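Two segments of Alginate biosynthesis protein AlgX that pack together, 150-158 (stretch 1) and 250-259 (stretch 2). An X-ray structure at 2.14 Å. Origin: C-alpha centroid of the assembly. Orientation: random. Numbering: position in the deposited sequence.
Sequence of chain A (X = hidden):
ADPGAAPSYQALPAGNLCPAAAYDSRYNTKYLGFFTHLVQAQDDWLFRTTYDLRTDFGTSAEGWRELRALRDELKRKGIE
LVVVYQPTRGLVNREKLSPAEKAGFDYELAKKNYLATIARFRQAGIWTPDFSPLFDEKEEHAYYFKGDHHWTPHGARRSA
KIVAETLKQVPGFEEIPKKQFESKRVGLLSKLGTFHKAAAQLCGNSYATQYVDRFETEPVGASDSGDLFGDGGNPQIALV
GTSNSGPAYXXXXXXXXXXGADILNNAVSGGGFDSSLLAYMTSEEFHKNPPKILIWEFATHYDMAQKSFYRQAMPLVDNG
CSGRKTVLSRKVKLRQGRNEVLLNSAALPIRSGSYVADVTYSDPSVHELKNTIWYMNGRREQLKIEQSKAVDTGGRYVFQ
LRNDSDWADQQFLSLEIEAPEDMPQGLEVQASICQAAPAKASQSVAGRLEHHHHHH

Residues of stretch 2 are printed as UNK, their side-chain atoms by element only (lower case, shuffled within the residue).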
ATOM      1  N   HIS A 150       9.022  -8.579   8.429  1.00 30.76           N
ATOM      2  CA  HIS A 150       9.752  -8.159   7.232  1.00 29.97           C
ATOM      3  C   HIS A 150      10.528  -9.326   6.637  1.00 35.20           C
ATOM      4  O   HIS A 150      10.980 -10.208   7.372  1.00 34.70           O
ATOM      5  CB  HIS A 150      10.733  -7.025   7.550  1.00 30.73           C
ATOM      6  CG  HIS A 150      10.065  -5.758   7.977  1.00 28.78           C
ATOM      7  ND1 HIS A 150       9.956  -5.389   9.303  1.00 31.18           N
ATOM      8  CD2 HIS A 150       9.446  -4.787   7.262  1.00 30.93           C
ATOM      9  CE1 HIS A 150       9.305  -4.239   9.381  1.00 38.97           C
ATOM     10  NE2 HIS A 150       8.978  -3.857   8.160  1.00 30.73           N
ATOM     11  N   TRP A 151      10.670  -9.340   5.312  1.00 25.05           N
ATOM     12  CA  TRP A 151      11.641 -10.222   4.686  1.00 30.14           C
ATOM     13  C   TRP A 151      13.040  -9.726   5.038  1.00 28.46           C
ATOM     14  O   TRP A 151      13.223  -8.559   5.361  1.00 26.77           O
ATOM     15  CB  TRP A 151      11.451 -10.306   3.147  1.00 26.74           C
ATOM     16  CG  TRP A 151      11.221  -9.000   2.401  1.00 30.60           C
ATOM     17  CD1 TRP A 151      11.614  -7.735   2.777  1.00 26.98           C
ATOM     18  CD2 TRP A 151      10.540  -8.847   1.143  1.00 28.19           C
ATOM     19  NE1 TRP A 151      11.220  -6.812   1.829  1.00 25.82           N
ATOM     20  CE2 TRP A 151      10.557  -7.472   0.820  1.00 31.12           C
ATOM     21  CE3 TRP A 151       9.907  -9.739   0.268  1.00 24.18           C
ATOM     22  CZ2 TRP A 151       9.960  -6.973  -0.342  1.00 27.50           C
ATOM     23  CZ3 TRP A 151       9.316  -9.242  -0.871  1.00 27.68           C
ATOM     24  CH2 TRP A 151       9.357  -7.871  -1.176  1.00 28.65           C
ATOM     25  N   THR A 152      14.021 -10.616   5.000  1.00 24.45           N
ATOM     26  CA  THR A 152      15.412 -10.188   5.063  1.00 25.51           C
ATOM     27  C   THR A 152      15.768  -9.614   3.688  1.00 36.61           C
ATOM     28  O   THR A 152      15.016  -9.807   2.729  1.00 33.26           O
ATOM     29  CB  THR A 152      16.338 -11.376   5.314  1.00 34.19           C
ATOM     30  OG1 THR A 152      16.173 -12.347   4.260  1.00 31.75           O
ATOM     31  CG2 THR A 152      16.032 -12.015   6.670  1.00 31.90           C
ATOM     32  N   PRO A 153      16.906  -8.906   3.583  1.00 36.45           N
ATOM     33  CA  PRO A 153      17.383  -8.508   2.255  1.00 31.29           C
ATOM     34  C   PRO A 153      17.485  -9.674   1.264  1.00 29.97           C
ATOM     35  O   PRO A 153      17.105  -9.474   0.124  1.00 28.72           O
ATOM     36  CB  PRO A 153      18.748  -7.908   2.548  1.00 30.17           C
ATOM     37  CG  PRO A 153      18.545  -7.280   3.906  1.00 31.28           C
ATOM     38  CD  PRO A 153      17.655  -8.225   4.656  1.00 34.23           C
ATOM     39  N   HIS A 154      17.940 -10.849   1.688  1.00 31.41           N
ATOM     40  CA  HIS A 154      17.968 -12.015   0.798  1.00 34.33           C
ATOM     41  C   HIS A 154      16.573 -12.398   0.268  1.00 34.90           C
ATOM     42  O   HIS A 154      16.407 -12.692  -0.924  1.00 39.26           O
ATOM     43  CB  HIS A 154      18.654 -13.204   1.482  1.00 34.86           C
ATOM     44  CG  HIS A 154      20.153 -13.123   1.470  1.00 46.40           C
ATOM     45  ND1 HIS A 154      20.911 -13.475   0.370  1.00 43.11           N
ATOM     46  CD2 HIS A 154      21.036 -12.739   2.425  1.00 41.84           C
ATOM     47  CE1 HIS A 154      22.191 -13.294   0.642  1.00 43.98           C
ATOM     48  NE2 HIS A 154      22.294 -12.852   1.883  1.00 49.88           N
ATOM     49  N   GLY A 155      15.569 -12.365   1.146  1.00 30.76           N
ATOM     50  CA  GLY A 155      14.190 -12.600   0.743  1.00 25.32           C
ATOM     51  C   GLY A 155      13.722 -11.589  -0.296  1.00 34.34           C
ATOM     52  O   GLY A 155      13.103 -11.949  -1.311  1.00 30.88           O
ATOM     53  N   ALA A 156      14.017 -10.315  -0.037  1.00 30.01           N
ATOM     54  CA  ALA A 156      13.682  -9.240  -0.964  1.00 28.49           C
ATOM     55  C   ALA A 156      14.381  -9.439  -2.314  1.00 27.27           C
ATOM     56  O   ALA A 156      13.829  -9.115  -3.353  1.00 29.42           O
ATOM     57  CB  ALA A 156      14.066  -7.885  -0.368  1.00 24.42           C
ATOM     58  N   ARG A 157      15.600  -9.966  -2.279  1.00 32.01           N
ATOM     59  CA  ARG A 157      16.402 -10.163  -3.480  1.00 39.76           C
ATOM     60  C   ARG A 157      15.809 -11.272  -4.355  1.00 36.08           C
ATOM     61  O   ARG A 157      15.592 -11.085  -5.565  1.00 33.81           O
ATOM     62  CB  ARG A 157      17.857 -10.480  -3.099  1.00 25.27           C
ATOM     63  CG  ARG A 157      18.754 -10.811  -4.308  1.00 26.76           C
ATOM     64  CD  ARG A 157      20.199 -11.125  -3.869  1.00 38.69           C
ATOM     65  NE  ARG A 157      21.011 -11.583  -4.992  1.00 44.51           N
ATOM     66  CZ  ARG A 157      20.976 -12.823  -5.473  1.00 57.70           C
ATOM     67  NH1 ARG A 157      20.171 -13.721  -4.911  1.00 57.45           N
ATOM     68  NH2 ARG A 157      21.735 -13.167  -6.515  1.00 53.00           N
ATOM     69  N   ARG A 158      15.528 -12.417  -3.735  1.00 34.22           N
ATOM     70  CA  ARG A 158      14.930 -13.540  -4.461  1.00 33.04           C
ATOM     71  C   ARG A 158      13.564 -13.145  -4.998  1.00 33.43           C
ATOM     72  O   ARG A 158      13.146 -13.613  -6.059  1.00 29.52           O
ATOM     73  CB  ARG A 158      14.817 -14.801  -3.584  1.00 40.78           C
ATOM     74  CG  ARG A 158      16.178 -15.380  -3.140  1.00 44.17           C
ATOM     75  CD  ARG A 158      16.098 -16.819  -2.609  1.00 44.65           C
ATOM     76  NE  ARG A 158      15.537 -16.933  -1.256  1.00 40.60           N
ATOM     77  CZ  ARG A 158      16.236 -16.814  -0.124  1.00 38.33           C
ATOM     78  NH1 ARG A 158      15.627 -16.935   1.057  1.00 29.02           N
ATOM     79  NH2 ARG A 158      17.535 -16.555  -0.157  1.00 35.66           N
ATOM     80  N   UNK A 250      16.383  -3.110   0.702  1.00 29.71           N
ATOM     81  CA  UNK A 250      16.887  -2.913  -0.654  1.00 34.43           C
ATOM     82  C   UNK A 250      16.063  -3.584  -1.781  1.00 31.55           C
ATOM     83  O   UNK A 250      16.613  -3.965  -2.808  1.00 30.51           O
ATOM     84  c   UNK A 250      19.048  -2.727  -1.994  1.00 34.15           C
ATOM     85  c   UNK A 250      18.368  -3.324  -0.758  1.00 25.97           C
ATOM     86  o   UNK A 250      18.924  -1.535  -2.241  1.00 31.62           O
ATOM     87  n   UNK A 250      19.729  -3.567  -2.794  1.00 27.13           N
ATOM     88  N   UNK A 251      14.756  -3.712  -1.590  1.00 30.54           N
ATOM     89  CA  UNK A 251      13.882  -4.302  -2.609  1.00 24.08           C
ATOM     90  C   UNK A 251      13.961  -3.519  -3.922  1.00 29.17           C
ATOM     91  O   UNK A 251      14.149  -4.113  -4.990  1.00 28.94           O
ATOM     92  c   UNK A 251      11.460  -5.003  -3.076  1.00 31.56           C
ATOM     93  c   UNK A 251      10.769  -6.812  -4.531  1.00 28.76           C
ATOM     94  c   UNK A 251      11.689  -6.251  -3.641  1.00 29.71           C
ATOM     95  c   UNK A 251       9.596  -6.142  -4.841  1.00 28.92           C
ATOM     96  c   UNK A 251      10.272  -4.341  -3.383  1.00 25.85           C
ATOM     97  c   UNK A 251       9.335  -4.904  -4.259  1.00 35.23           C
ATOM     98  c   UNK A 251      12.445  -4.396  -2.093  1.00 31.91           C
ATOM     99  N   UNK A 252      13.866  -2.193  -3.851  1.00 28.33           N
ATOM    100  CA  UNK A 252      14.007  -1.366  -5.065  1.00 28.69           C
ATOM    101  C   UNK A 252      15.372  -1.540  -5.761  1.00 33.30           C
ATOM    102  O   UNK A 252      15.452  -1.602  -6.987  1.00 30.12           O
ATOM    103  c   UNK A 252      13.770   0.090  -4.746  1.00 27.92           C
ATOM    104  N   UNK A 253      16.444  -1.628  -4.977  1.00 34.27           N
ATOM    105  CA  UNK A 253      17.774  -1.817  -5.539  1.00 26.79           C
ATOM    106  C   UNK A 253      17.924  -3.145  -6.267  1.00 30.21           C
ATOM    107  O   UNK A 253      18.497  -3.210  -7.361  1.00 30.50           O
ATOM    108  N   UNK A 254      17.403  -4.215  -5.677  1.00 26.37           N
ATOM    109  CA  UNK A 254      17.439  -5.504  -6.365  1.00 28.49           C
ATOM    110  C   UNK A 254      16.563  -5.484  -7.623  1.00 32.70           C
ATOM    111  O   UNK A 254      16.912  -6.089  -8.633  1.00 31.13           O
ATOM    112  c   UNK A 254      19.347  -6.936  -4.445  1.00 38.08           C
ATOM    113  c   UNK A 254      18.358  -6.960  -1.861  1.00 40.93           C
ATOM    114  c   UNK A 254      17.494  -6.814  -2.944  1.00 38.70           C
ATOM    115  c   UNK A 254      19.720  -7.104  -2.075  1.00 39.40           C
ATOM    116  c   UNK A 254      17.979  -6.803  -4.245  1.00 41.61           C
ATOM    117  c   UNK A 254      17.035  -6.631  -5.423  1.00 31.70           C
ATOM    118  c   UNK A 254      20.220  -7.092  -3.361  1.00 32.84           C
ATOM    119  N   UNK A 255      15.429  -4.785  -7.567  1.00 30.26           N
ATOM    120  CA  UNK A 255      14.628  -4.616  -8.772  1.00 30.24           C
ATOM    121  C   UNK A 255      15.456  -3.968  -9.874  1.00 29.94           C
ATOM    122  O   UNK A 255      15.421  -4.417 -11.021  1.00 39.67           O
ATOM    123  c   UNK A 255      12.268  -4.488  -7.711  1.00 39.42           C
ATOM    124  c   UNK A 255      13.378  -3.793  -8.506  1.00 28.66           C
ATOM    125  c   UNK A 255      11.196  -3.485  -7.277  1.00 35.99           C
ATOM    126  c   UNK A 255      11.635  -5.601  -8.525  1.00 39.61           C
ATOM    127  N   UNK A 256      16.203  -2.918  -9.542  1.00 32.82           N
ATOM    128  CA  UNK A 256      17.030  -2.272 -10.568  1.00 32.63           C
ATOM    129  C   UNK A 256      18.103  -3.224 -11.086  1.00 35.71           C
ATOM    130  O   UNK A 256      18.337  -3.304 -12.291  1.00 34.89           O
ATOM    131  c   UNK A 256      17.688  -1.003 -10.040  1.00 38.31           C
ATOM    132  c   UNK A 256      16.713   0.092  -9.645  1.00 42.00           C
ATOM    133  o   UNK A 256      16.935   2.349  -8.921  1.00 43.71           O
ATOM    134  c   UNK A 256      17.383   1.184  -8.848  1.00 44.91           C
ATOM    135  o   UNK A 256      18.370   0.866  -8.155  1.00 42.25           O
ATOM    136  N   UNK A 257      18.741  -3.947 -10.170  1.00 35.05           N
ATOM    137  CA  UNK A 257      19.826  -4.834 -10.543  1.00 38.98           C
ATOM    138  C   UNK A 257      19.329  -5.867 -11.543  1.00 38.83           C
ATOM    139  O   UNK A 257      19.920  -6.048 -12.602  1.00 36.82           O
ATOM    140  c   UNK A 257      21.505  -6.522  -9.753  1.00 37.02           C
ATOM    141  c   UNK A 257      20.438  -5.540  -9.324  1.00 33.45           C
ATOM    142  c   UNK A 257      22.061  -7.368  -8.633  1.00 46.99           C
ATOM    143  o   UNK A 257      22.814  -8.312  -8.958  1.00 43.15           O
ATOM    144  o   UNK A 257      21.755  -7.098  -7.446  1.00 44.82           O
ATOM    145  N   UNK A 258      18.220  -6.518 -11.218  1.00 31.85           N
ATOM    146  CA  UNK A 258      17.712  -7.580 -12.087  1.00 35.35           C
ATOM    147  C   UNK A 258      16.912  -7.114 -13.306  1.00 33.93           C
ATOM    148  O   UNK A 258      16.739  -7.883 -14.229  1.00 31.86           O
ATOM    149  c   UNK A 258      19.183 -10.387  -8.127  1.00 45.96           C
ATOM    150  c   UNK A 258      19.596 -10.512  -9.439  1.00 44.65           C
ATOM    151  c   UNK A 258      16.904  -8.597 -11.281  1.00 30.34           C
ATOM    152  c   UNK A 258      18.856  -9.932 -10.456  1.00 36.68           C
ATOM    153  c   UNK A 258      17.295  -9.108  -8.857  1.00 37.63           C
ATOM    154  c   UNK A 258      18.030  -9.688  -7.836  1.00 44.28           C
ATOM    155  c   UNK A 258      17.696  -9.229 -10.173  1.00 40.06           C
ATOM    156  N   UNK A 259      16.428  -5.873 -13.312  1.00 30.22           N
ATOM    157  CA  UNK A 259      15.637  -5.386 -14.450  1.00 31.81           C
ATOM    158  C   UNK A 259      16.434  -4.483 -15.375  1.00 37.72           C
ATOM    159  O   UNK A 259      16.112  -4.380 -16.544  1.00 30.04           O
ATOM    160  o   UNK A 259      14.715  -3.340 -13.521  1.00 32.28           O
ATOM    161  c   UNK A 259      14.383  -4.639 -13.993  1.00 29.61           C
TER
HETATM  162  O   HOH W   1      22.257  -9.172  -5.654  1.00 41.64           O

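Position 250 carries four side-chain atoms, two carbons with an oxygen and a nitrogen on the second, and touches nothing on stretch 1 within 4.5 Å, although its CA lies 6.3 Å from the CA of P153. An amide on so short a stem is asparagine. N250 sits at the N-cap of the second helix, with its ND2 satisfied elsewhere in the structure.

Position 251 has one carbon followed by a six-carbon ring without a heteroatom. W151 CZ2 lies over one face of this ring, and A156 O meets its edge. The residue is phenylalanine. W151 CZ2 is 3.7 Å from F251 CG, and the two six-membered rings are inclined at 44°, with centroids 4.8 Å apart. A156 O is 3.6 Å from F251 CD1, and A156 CB is 4.2 Å from F251 CB.

The single carbon at position 252 is out of reach of stretch 1 and defines alanine, A252. Position 253 has no side-chain atom and is glycine; a CB on G253 would fall 2.2 Å from N250 OD1.

At position 254 the CA-to-CB bond points toward stretch 1, and a six-carbon ring follows one carbon; R157 CB stands over the ring face, 3.7 Å from its centroid and 10° off its normal, a CH-pi contact. This is phenylalanine. P153 O is 3.4 Å from F254 CE2.

Four carbons forked at the second, none touching stretch 1, identify position 255 as leucine. At position 256, three carbons end in two oxygens, out of reach of stretch 1, giving glutamate E256. Position 257 has the same composition. Its CA-to-CB bond points toward stretch 1, but no direct contact forms; one carboxylate oxygen accepts from a water held by R157 NE. This too is glutamate. The water donates to E257 OE1 (2.8 Å) and accepts from R157 NE (2.8 Å).

Position 258 bears a third six-carbon ring on one carbon. One ring atom lies over one face of the R157 guanidinium, and another is 3.6 Å from R157 O. This is phenylalanine, and the two atoms are F258 CZ and CE2. One carbon and one oxygen, out of reach of stretch 1, make position 259 serine; S259 OG donates to L255 O at 2.8 Å.

The contact is therefore mainly aromatic and apolar. The helix axes run at 37° and approach to 8.7 Å; F254 and F258 pack on the first helix, while F251 meets A156 and W151, the latter in the loop before it. No direct hydrogen bond crosses between the stretches. R157 links the two modes of contact: its aliphatic stem packs on F254 while its NE reaches E257 through water.

Stretch 2 (250-259) NFAGFLEEFS
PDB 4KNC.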